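Local atomic coordinates of ricin B-like lectin (PDB entry 4IZX), a protein that binds lactose through its galactose unit in a beta-trefoil fold, and probably serves as a carbohydrate-recognising lectin. Residues K29-H37 with T116-L124; S38-F46 with R56-L64. All coordinates share one frame; numbering follows the deposited sequence. Where two conformers were deposited one is given.

Overall arrangement
Both contacts are partly buried and both reach the same galactose, through the contiguous segments 29-37 and 38-46, whose partners 116-124 and 56-64 lie in different parts of the beta-trefoil. Interaction 1 pairs strands far apart in sequence and brings an aromatic face and an imidazole to the sugar. Interaction 2, nested inside the loop that interaction 1 closes, is a local hairpin contact with more serine and water chemistry; it adds an asparagine amide. Q42 ties down the loop at 35-37, its NE2 on P35 O and its OE1 taking H37 N. Deeper down, I31 packs against L64, and L76 touches residues of both contacts, so they share a hydrophobic interior.

Interaction 1 (K29-H37 with T116-L124); sequences KSIIGYPYH and TTPGTPVQL. With GAL (beta-D-galactopyranose), chain B.
Strands 31-34 and 120-124 run roughly antiparallel, their directions 126° apart, with I32 opposite P121 as a non-hydrogen-bonded pair, CA atoms 4.3 Å apart. V122 N gives a hydrogen bond to I31 O at 3.0 Å, G33 N donates to T120 O, and G119 N, from the type II turn T117-T120, donates to G33 O. That turn is closed by T120, whose N and OG1 both donate to T117 O. Beneath the strands, I31 CG2 lies against V122 CB at 3.9 Å; L76 touches both side chains, and L108 and L110 add to V122. In this lobe of the beta-trefoil the strand pair backs the galactose pocket. The Y34 ring, CG anti to the backbone N (chi1 -156°), has the sugar laid over one face, with C4 of the galactose 3.5 Å above the ring centre. P118 CB meets Y34 CD1 at 3.6 Å, the two side chains crossing at about a right angle, while P118 CG also reaches P35 CD. I32 CD1 brushes C6 of the galactose at 3.7 Å. From the far end of the segment, H37 NE2 donates to galactose O3 at 2.8 Å, the oxygen lying in the imidazole plane.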
loop_
_atom_site.group_PDB
_atom_site.type_symbol
_atom_site.label_atom_id
_atom_site.label_comp_id
_atom_site.label_asym_id
_atom_site.label_seq_id
_atom_site.Cartn_x
_atom_site.Cartn_y
_atom_site.Cartn_z
ATOM N N LYS A 29 -5.026 11.675 -5.905
ATOM C CA LYS A 29 -5.437 10.448 -6.550
ATOM C C LYS A 29 -4.334 9.391 -6.710
ATOM O O LYS A 29 -4.526 8.221 -6.479
ATOM C CB LYS A 29 -6.079 10.734 -7.922
ATOM C CG LYS A 29 -6.464 9.494 -8.670
ATOM C CD LYS A 29 -7.930 9.289 -8.871
ATOM C CE LYS A 29 -8.203 8.055 -9.739
ATOM N NZ LYS A 29 -9.361 7.195 -9.265
ATOM N N SER A 30 -3.177 9.817 -7.164
ATOM C CA SER A 30 -2.087 8.887 -7.439
ATOM C C SER A 30 -1.439 8.417 -6.154
ATOM O O SER A 30 -1.192 9.205 -5.238
ATOM C CB SER A 30 -1.059 9.564 -8.344
ATOM O OG SER A 30 -1.600 9.942 -9.596
ATOM N N ILE A 31 -1.086 7.141 -6.118
ATOM C CA ILE A 31 -0.409 6.564 -4.974
ATOM C C ILE A 31 1.069 6.421 -5.247
ATOM O O ILE A 31 1.462 5.819 -6.263
ATOM C CB ILE A 31 -1.020 5.203 -4.586
ATOM C CG1 ILE A 31 -2.526 5.292 -4.327
ATOM C CG2 ILE A 31 -0.288 4.606 -3.391
ATOM C CD1 ILE A 31 -2.951 6.216 -3.208
ATOM N N ILE A 32 1.889 7.034 -4.392
ATOM C CA ILE A 32 3.304 7.167 -4.624
ATOM C C ILE A 32 4.091 6.769 -3.383
ATOM O O ILE A 32 3.554 6.727 -2.266
ATOM C CB ILE A 32 3.653 8.628 -5.016
ATOM C CG1 ILE A 32 3.240 9.601 -3.892
ATOM C CG2 ILE A 32 2.996 9.000 -6.337
ATOM C CD1 ILE A 32 3.679 11.045 -4.098
ATOM N N GLY A 33 5.379 6.531 -3.562
ATOM C CA GLY A 33 6.308 6.467 -2.449
ATOM C C GLY A 33 6.851 7.829 -2.125
ATOM O O GLY A 33 7.259 8.560 -3.035
ATOM N N TYR A 34 6.916 8.195 -0.841
ATOM C CA TYR A 34 7.349 9.515 -0.456
ATOM C C TYR A 34 7.956 9.455 0.921
ATOM O O TYR A 34 7.505 8.670 1.766
ATOM C CB TYR A 34 6.143 10.483 -0.478
ATOM C CG TYR A 34 6.495 11.958 -0.648
ATOM C CD1 TYR A 34 6.664 12.510 -1.919
ATOM C CD2 TYR A 34 6.583 12.789 0.435
ATOM C CE1 TYR A 34 6.885 13.860 -2.096
ATOM C CE2 TYR A 34 6.833 14.133 0.291
ATOM C CZ TYR A 34 6.990 14.669 -0.987
ATOM O OH TYR A 34 7.141 16.039 -1.132
ATOM N N PRO A 35 8.948 10.306 1.229
ATOM C CA PRO A 35 9.467 10.335 2.610
ATOM C C PRO A 35 8.365 10.661 3.620
ATOM O O PRO A 35 7.533 11.512 3.378
ATOM C CB PRO A 35 10.559 11.403 2.551
ATOM C CG PRO A 35 11.042 11.347 1.121
ATOM C CD PRO A 35 9.759 11.136 0.320
ATOM N N TYR A 36 8.397 9.998 4.775
ATOM C CA TYR A 36 7.375 10.187 5.786
ATOM C C TYR A 36 7.530 11.503 6.514
ATOM O O TYR A 36 8.561 11.756 7.148
ATOM C CB TYR A 36 7.428 9.044 6.819
ATOM C CG TYR A 36 6.293 9.072 7.800
ATOM C CD1 TYR A 36 4.991 8.962 7.357
ATOM C CD2 TYR A 36 6.526 9.195 9.176
ATOM C CE1 TYR A 36 3.937 8.966 8.258
ATOM C CE2 TYR A 36 5.481 9.210 10.061
ATOM C CZ TYR A 36 4.181 9.102 9.609
ATOM O OH TYR A 36 3.068 9.099 10.440
ATOM N N HIS A 37 6.471 12.298 6.524
ATOM C CA HIS A 37 6.426 13.554 7.252
ATOM C C HIS A 37 5.226 13.610 8.202
ATOM O O HIS A 37 4.917 14.673 8.680
ATOM C CB HIS A 37 6.450 14.762 6.307
ATOM C CG HIS A 37 5.394 14.733 5.266
ATOM N ND1 HIS A 37 4.118 15.154 5.513
ATOM C CD2 HIS A 37 5.450 14.442 3.958
ATOM C CE1 HIS A 37 3.411 15.007 4.409
ATOM N NE2 HIS A 37 4.191 14.572 3.449
ATOM N N THR A 116 13.735 5.146 -4.717
ATOM C CA THR A 116 13.529 5.987 -3.530
ATOM C C THR A 116 13.049 7.386 -3.857
ATOM O O THR A 116 12.699 8.129 -2.976
ATOM C CB THR A 116 14.817 6.072 -2.696
ATOM O OG1 THR A 116 15.822 6.734 -3.481
ATOM C CG2 THR A 116 15.297 4.699 -2.287
ATOM N N THR A 117 13.043 7.748 -5.126
ATOM C CA THR A 117 12.701 9.094 -5.530
ATOM C C THR A 117 11.312 9.429 -5.022
ATOM O O THR A 117 10.350 8.661 -5.235
ATOM C CB THR A 117 12.745 9.230 -7.067
ATOM O OG1 THR A 117 14.046 8.894 -7.534
ATOM C CG2 THR A 117 12.415 10.629 -7.520
ATOM N N PRO A 118 11.153 10.590 -4.373
ATOM C CA PRO A 118 9.805 10.995 -3.983
ATOM C C PRO A 118 8.908 11.117 -5.212
ATOM O O PRO A 118 9.296 11.749 -6.189
ATOM C CB PRO A 118 10.033 12.339 -3.275
ATOM C CG PRO A 118 11.437 12.232 -2.750
ATOM C CD PRO A 118 12.178 11.512 -3.842
ATOM N N GLY A 119 7.719 10.508 -5.151
ATOM C CA GLY A 119 6.828 10.489 -6.294
ATOM C C GLY A 119 6.846 9.207 -7.107
ATOM O O GLY A 119 6.041 9.050 -8.019
ATOM N N THR A 120 7.710 8.275 -6.761
ATOM C CA THR A 120 7.745 6.992 -7.460
ATOM C C THR A 120 6.384 6.276 -7.342
ATOM O O THR A 120 5.890 6.072 -6.242
ATOM C CB THR A 120 8.862 6.109 -6.864
ATOM O OG1 THR A 120 10.109 6.723 -7.130
ATOM C CG2 THR A 120 8.859 4.710 -7.406
ATOM N N PRO A 121 5.783 5.864 -8.453
ATOM C CA PRO A 121 4.445 5.256 -8.337
ATOM C C PRO A 121 4.483 3.902 -7.635
ATOM O O PRO A 121 5.436 3.120 -7.775
ATOM C CB PRO A 121 4.042 5.067 -9.798
ATOM C CG PRO A 121 4.772 6.130 -10.540
ATOM C CD PRO A 121 6.103 6.263 -9.840
ATOM N N VAL A 122 3.432 3.632 -6.876
ATOM C CA VAL A 122 3.162 2.306 -6.366
ATOM C C VAL A 122 2.223 1.602 -7.363
ATOM O O VAL A 122 1.232 2.190 -7.810
ATOM C CB VAL A 122 2.521 2.339 -4.966
ATOM C CG1 VAL A 122 2.285 0.927 -4.429
ATOM C CG2 VAL A 122 3.371 3.152 -4.008
ATOM N N GLN A 123 2.570 0.363 -7.718
ATOM C CA GLN A 123 1.931 -0.404 -8.747
ATOM C C GLN A 123 1.622 -1.818 -8.257
ATOM O O GLN A 123 2.077 -2.220 -7.177
ATOM C CB GLN A 123 2.758 -0.429 -10.025
ATOM C CG GLN A 123 4.014 -1.247 -9.841
ATOM C CD GLN A 123 5.004 -1.191 -10.986
ATOM O OE1 GLN A 123 4.688 -0.706 -12.084
ATOM N NE2 GLN A 123 6.192 -1.752 -10.761
ATOM N N LEU A 124 0.909 -2.589 -9.061
ATOM C CA LEU A 124 0.853 -4.029 -8.922
ATOM C C LEU A 124 1.951 -4.690 -9.733
ATOM O O LEU A 124 2.309 -4.223 -10.813
ATOM C CB LEU A 124 -0.471 -4.620 -9.398
ATOM C CG LEU A 124 -1.705 -4.125 -8.642
ATOM C CD1 LEU A 124 -2.950 -4.759 -9.253
ATOM C CD2 LEU A 124 -1.610 -4.382 -7.163
HETATM C C1 GAL B . 2.647 17.009 -1.210
HETATM C C2 GAL B . 2.407 16.106 -0.040
HETATM C C3 GAL B . 3.377 14.926 -0.081
HETATM C C4 GAL B . 3.332 14.251 -1.458
HETATM C C5 GAL B . 3.581 15.303 -2.515
HETATM C C6 GAL B . 3.566 14.739 -3.935
HETATM O O2 GAL B . 2.621 16.830 1.155
HETATM O O3 GAL B . 3.022 14.021 0.965
HETATM O O4 GAL B . 2.035 13.659 -1.682
HETATM O O5 GAL B . 2.578 16.314 -2.453
HETATM O O6 GAL B . 3.880 15.785 -4.874
#

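Interaction 2 (S38-F46 with R56-L64); sequences SGKNQQWTF and RSASSGSYL. With GAL (beta-D-galactopyranose), chain B.
T45 and R56 form a hydrogen-bonded antiparallel pair, T45 N to R56 O at 2.8 Å and R56 N back to T45 O, and one step along W44 faces S57 as a non-hydrogen-bonded pair. This is the hairpin of strands 44-48 and 53-57. A third backbone bond, A58 N to Q43 O, carries the ladder past the strand into the turn.

The W44 indole covers S57 and L64. Its CZ3 touches S57 CB at 3.7 Å, and L64 CD1 stands over the six-membered ring in a CH-pi contact, 4.3 Å from its centroid. On the opposite face of the same indole sits a water that donates to Q43 O and is hydrogen-bonded to S57 OG at 2.8 Å, bridging the segments. W44 NE1 is spent on I21 O.

Further out, S57 OG, with chi1 167° setting it opposite its own backbone N, accepts S60 N at 3.1 Å, an ST motif that folds the chain back after the strand. S59 OG comes within 3.2 Å of N41 CA, packing the turn against the short 3-10 segment 40-41. On the outer side, R56 NE makes a weak bond to Y63 OH, and G61 O lies over the guanidinium face.

N41 sits at the end of that 3-10 segment with its amide turned to the sugar: ND2 donates to galactose O3 at 3.0 Å, and also to L23 O. Both uses of ND2 fix the amide's rotation. O3 thus accepts from two N-H donors, N41 ND2 and H37 NE2, while D22 OD1 and G25 N hold the sugar too; such converging bonds probably fix the orientation of the ring.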
loop_
_atom_site.group_PDB
_atom_site.type_symbol
_atom_site.label_atom_id
_atom_site.label_comp_id
_atom_site.label_asym_id
_atom_site.label_seq_id
_atom_site.Cartn_x
_atom_site.Cartn_y
_atom_site.Cartn_z
ATOM N N SER A 38 4.613 12.472 8.497
ATOM C CA SER A 38 3.415 12.400 9.374
ATOM C C SER A 38 2.180 13.039 8.771
ATOM O O SER A 38 1.212 13.281 9.455
ATOM C CB SER A 38 3.671 12.982 10.804
ATOM O OG SER A 38 4.783 12.316 11.405
ATOM N N GLY A 39 2.180 13.288 7.489
ATOM C CA GLY A 39 0.992 13.789 6.825
ATOM C C GLY A 39 -0.149 12.799 6.926
ATOM O O GLY A 39 0.070 11.590 6.855
ATOM N N LYS A 40 -1.387 13.281 6.973
ATOM C CA LYS A 40 -2.537 12.362 7.021
ATOM C C LYS A 40 -2.797 11.660 5.689
ATOM O O LYS A 40 -3.414 10.606 5.640
ATOM C CB LYS A 40 -3.808 13.024 7.511
ATOM C CG LYS A 40 -3.921 13.049 9.034
ATOM C CD LYS A 40 -2.886 13.904 9.736
ATOM C CE LYS A 40 -3.155 13.942 11.237
ATOM N NZ LYS A 40 -2.214 14.835 11.920
ATOM N N ASN A 41 -2.216 12.201 4.607
ATOM C CA ASN A 41 -2.185 11.536 3.315
ATOM C C ASN A 41 -1.164 10.400 3.258
ATOM O O ASN A 41 -1.060 9.722 2.238
ATOM C CB ASN A 41 -1.915 12.539 2.189
ATOM C CG ASN A 41 -0.538 13.167 2.273
ATOM O OD1 ASN A 41 -0.111 13.616 3.345
ATOM N ND2 ASN A 41 0.187 13.164 1.172
ATOM N N GLN A 42 -0.444 10.168 4.359
ATOM C CA GLN A 42 0.508 9.084 4.524
ATOM C C GLN A 42 0.017 8.103 5.599
ATOM O O GLN A 42 0.793 7.267 6.062
ATOM C CB GLN A 42 1.854 9.636 4.870
ATOM C CG GLN A 42 2.342 10.697 3.907
ATOM C CD GLN A 42 3.752 11.135 4.199
ATOM O OE1 GLN A 42 4.087 11.451 5.337
ATOM N NE2 GLN A 42 4.584 11.184 3.181
ATOM N N GLN A 43 -1.258 8.202 5.993
ATOM C CA GLN A 43 -1.866 7.400 7.009
ATOM C C GLN A 43 -3.096 6.725 6.456
ATOM O O GLN A 43 -3.896 7.345 5.754
ATOM C CB GLN A 43 -2.185 8.262 8.242
ATOM C CG GLN A 43 -0.949 8.899 8.849
ATOM C CD GLN A 43 -1.207 9.748 10.065
ATOM O OE1 GLN A 43 -0.558 10.803 10.274
ATOM N NE2 GLN A 43 -2.080 9.285 10.905
ATOM N N TRP A 44 -3.299 5.466 6.839
ATOM C CA TRP A 44 -4.294 4.580 6.250
ATOM C C TRP A 44 -5.023 3.853 7.355
ATOM O O TRP A 44 -4.401 3.159 8.174
ATOM C CB TRP A 44 -3.602 3.585 5.297
ATOM C CG TRP A 44 -2.898 4.299 4.185
ATOM C CD1 TRP A 44 -1.585 4.660 4.162
ATOM C CD2 TRP A 44 -3.493 4.813 2.978
ATOM N NE1 TRP A 44 -1.319 5.376 3.028
ATOM C CE2 TRP A 44 -2.469 5.489 2.280
ATOM C CE3 TRP A 44 -4.777 4.809 2.445
ATOM C CZ2 TRP A 44 -2.704 6.128 1.067
ATOM C CZ3 TRP A 44 -5.004 5.422 1.232
ATOM C CH2 TRP A 44 -3.984 6.085 0.569
ATOM N N THR A 45 -6.338 4.044 7.416
ATOM C CA THR A 45 -7.182 3.442 8.424
ATOM C C THR A 45 -7.659 2.105 7.886
ATOM O O THR A 45 -8.289 2.000 6.835
ATOM C CB THR A 45 -8.362 4.355 8.802
ATOM O OG1 THR A 45 -7.925 5.654 9.126
ATOM C CG2 THR A 45 -9.223 3.726 9.841
ATOM N N PHE A 46 -7.255 1.030 8.579
ATOM C CA PHE A 46 -7.548 -0.307 8.171
ATOM C C PHE A 46 -8.928 -0.721 8.674
ATOM O O PHE A 46 -9.283 -0.450 9.820
ATOM C CB PHE A 46 -6.504 -1.273 8.737
ATOM C CG PHE A 46 -5.181 -1.298 8.024
ATOM C CD1 PHE A 46 -4.489 -0.136 7.683
ATOM C CD2 PHE A 46 -4.597 -2.511 7.720
ATOM C CE1 PHE A 46 -3.262 -0.190 7.031
ATOM C CE2 PHE A 46 -3.356 -2.563 7.099
ATOM C CZ PHE A 46 -2.705 -1.392 6.720
ATOM N N ARG A 56 -8.419 3.093 4.195
ATOM C CA ARG A 56 -9.044 4.387 3.965
ATOM C C ARG A 56 -8.086 5.520 4.287
ATOM O O ARG A 56 -7.493 5.560 5.364
ATOM C CB ARG A 56 -10.318 4.522 4.802
ATOM C CG ARG A 56 -11.076 5.819 4.573
ATOM C CD ARG A 56 -12.098 6.063 5.673
ATOM N NE ARG A 56 -13.435 6.295 5.135
ATOM C CZ ARG A 56 -14.057 7.470 5.163
ATOM N NH1 ARG A 56 -13.462 8.524 5.704
ATOM N NH2 ARG A 56 -15.273 7.591 4.649
ATOM N N SER A 57 -7.939 6.443 3.344
ATOM C CA SER A 57 -7.054 7.566 3.532
ATOM C C SER A 57 -7.524 8.440 4.678
ATOM O O SER A 57 -8.667 8.914 4.675
ATOM C CB SER A 57 -7.011 8.401 2.276
ATOM O OG SER A 57 -6.400 9.652 2.511
ATOM N N ALA A 58 -6.666 8.680 5.657
ATOM C CA ALA A 58 -7.012 9.514 6.789
ATOM C C ALA A 58 -7.249 10.963 6.375
ATOM O O ALA A 58 -7.956 11.683 7.060
ATOM C CB ALA A 58 -5.947 9.406 7.861
ATOM N N SER A 59 -6.646 11.426 5.306
ATOM C CA SER A 59 -6.838 12.793 4.832
ATOM C C SER A 59 -8.072 12.959 3.954
ATOM O O SER A 59 -8.815 13.902 4.133
ATOM C CB SER A 59 -5.617 13.283 4.099
ATOM O OG SER A 59 -5.237 12.392 3.082
ATOM N N SER A 60 -8.263 12.072 2.984
ATOM C CA SER A 60 -9.290 12.287 1.978
ATOM C C SER A 60 -10.567 11.496 2.194
ATOM O O SER A 60 -11.603 11.845 1.613
ATOM C CB SER A 60 -8.748 12.007 0.587
ATOM O OG SER A 60 -8.643 10.632 0.403
ATOM N N GLY A 61 -10.458 10.359 2.848
ATOM C CA GLY A 61 -11.587 9.436 2.961
ATOM C C GLY A 61 -11.836 8.551 1.751
ATOM O O GLY A 61 -12.766 7.734 1.772
ATOM N N SER A 62 -11.048 8.698 0.705
ATOM C CA SER A 62 -10.966 7.727 -0.366
ATOM C C SER A 62 -10.278 6.466 0.120
ATOM O O SER A 62 -9.639 6.474 1.170
ATOM C CB SER A 62 -10.197 8.309 -1.585
ATOM O OG SER A 62 -10.816 9.452 -2.110
ATOM N N TYR A 63 -10.355 5.408 -0.685
ATOM C CA TYR A 63 -9.749 4.134 -0.349
ATOM C C TYR A 63 -8.590 3.834 -1.278
ATOM O O TYR A 63 -8.546 4.241 -2.430
ATOM C CB TYR A 63 -10.779 2.998 -0.407
ATOM C CG TYR A 63 -11.859 3.129 0.635
ATOM C CD1 TYR A 63 -12.984 3.895 0.381
ATOM C CD2 TYR A 63 -11.733 2.546 1.874
ATOM C CE1 TYR A 63 -13.971 4.058 1.356
ATOM C CE2 TYR A 63 -12.702 2.682 2.857
ATOM C CZ TYR A 63 -13.827 3.452 2.615
ATOM O OH TYR A 63 -14.789 3.581 3.593
ATOM N N LEU A 64 -7.647 3.052 -0.778
ATOM C CA LEU A 64 -6.559 2.562 -1.615
ATOM C C LEU A 64 -7.110 1.503 -2.558
ATOM O O LEU A 64 -7.634 0.460 -2.122
ATOM C CB LEU A 64 -5.492 1.943 -0.718
ATOM C CG LEU A 64 -4.188 1.605 -1.397
ATOM C CD1 LEU A 64 -3.407 2.897 -1.635
ATOM C CD2 LEU A 64 -3.355 0.641 -0.584
HETATM C C1 GAL B . 2.647 17.009 -1.210
HETATM C C2 GAL B . 2.407 16.106 -0.040
HETATM C C3 GAL B . 3.377 14.926 -0.081
HETATM C C4 GAL B . 3.332 14.251 -1.458
HETATM C C5 GAL B . 3.581 15.303 -2.515
HETATM C C6 GAL B . 3.566 14.739 -3.935
HETATM O O2 GAL B . 2.621 16.830 1.155
HETATM O O3 GAL B . 3.022 14.021 0.965
HETATM O O4 GAL B . 2.035 13.659 -1.682
HETATM O O5 GAL B . 2.578 16.314 -2.453
HETATM O O6 GAL B . 3.880 15.785 -4.874
HETATM O O HOH W 1 -3.889 8.663 3.153
#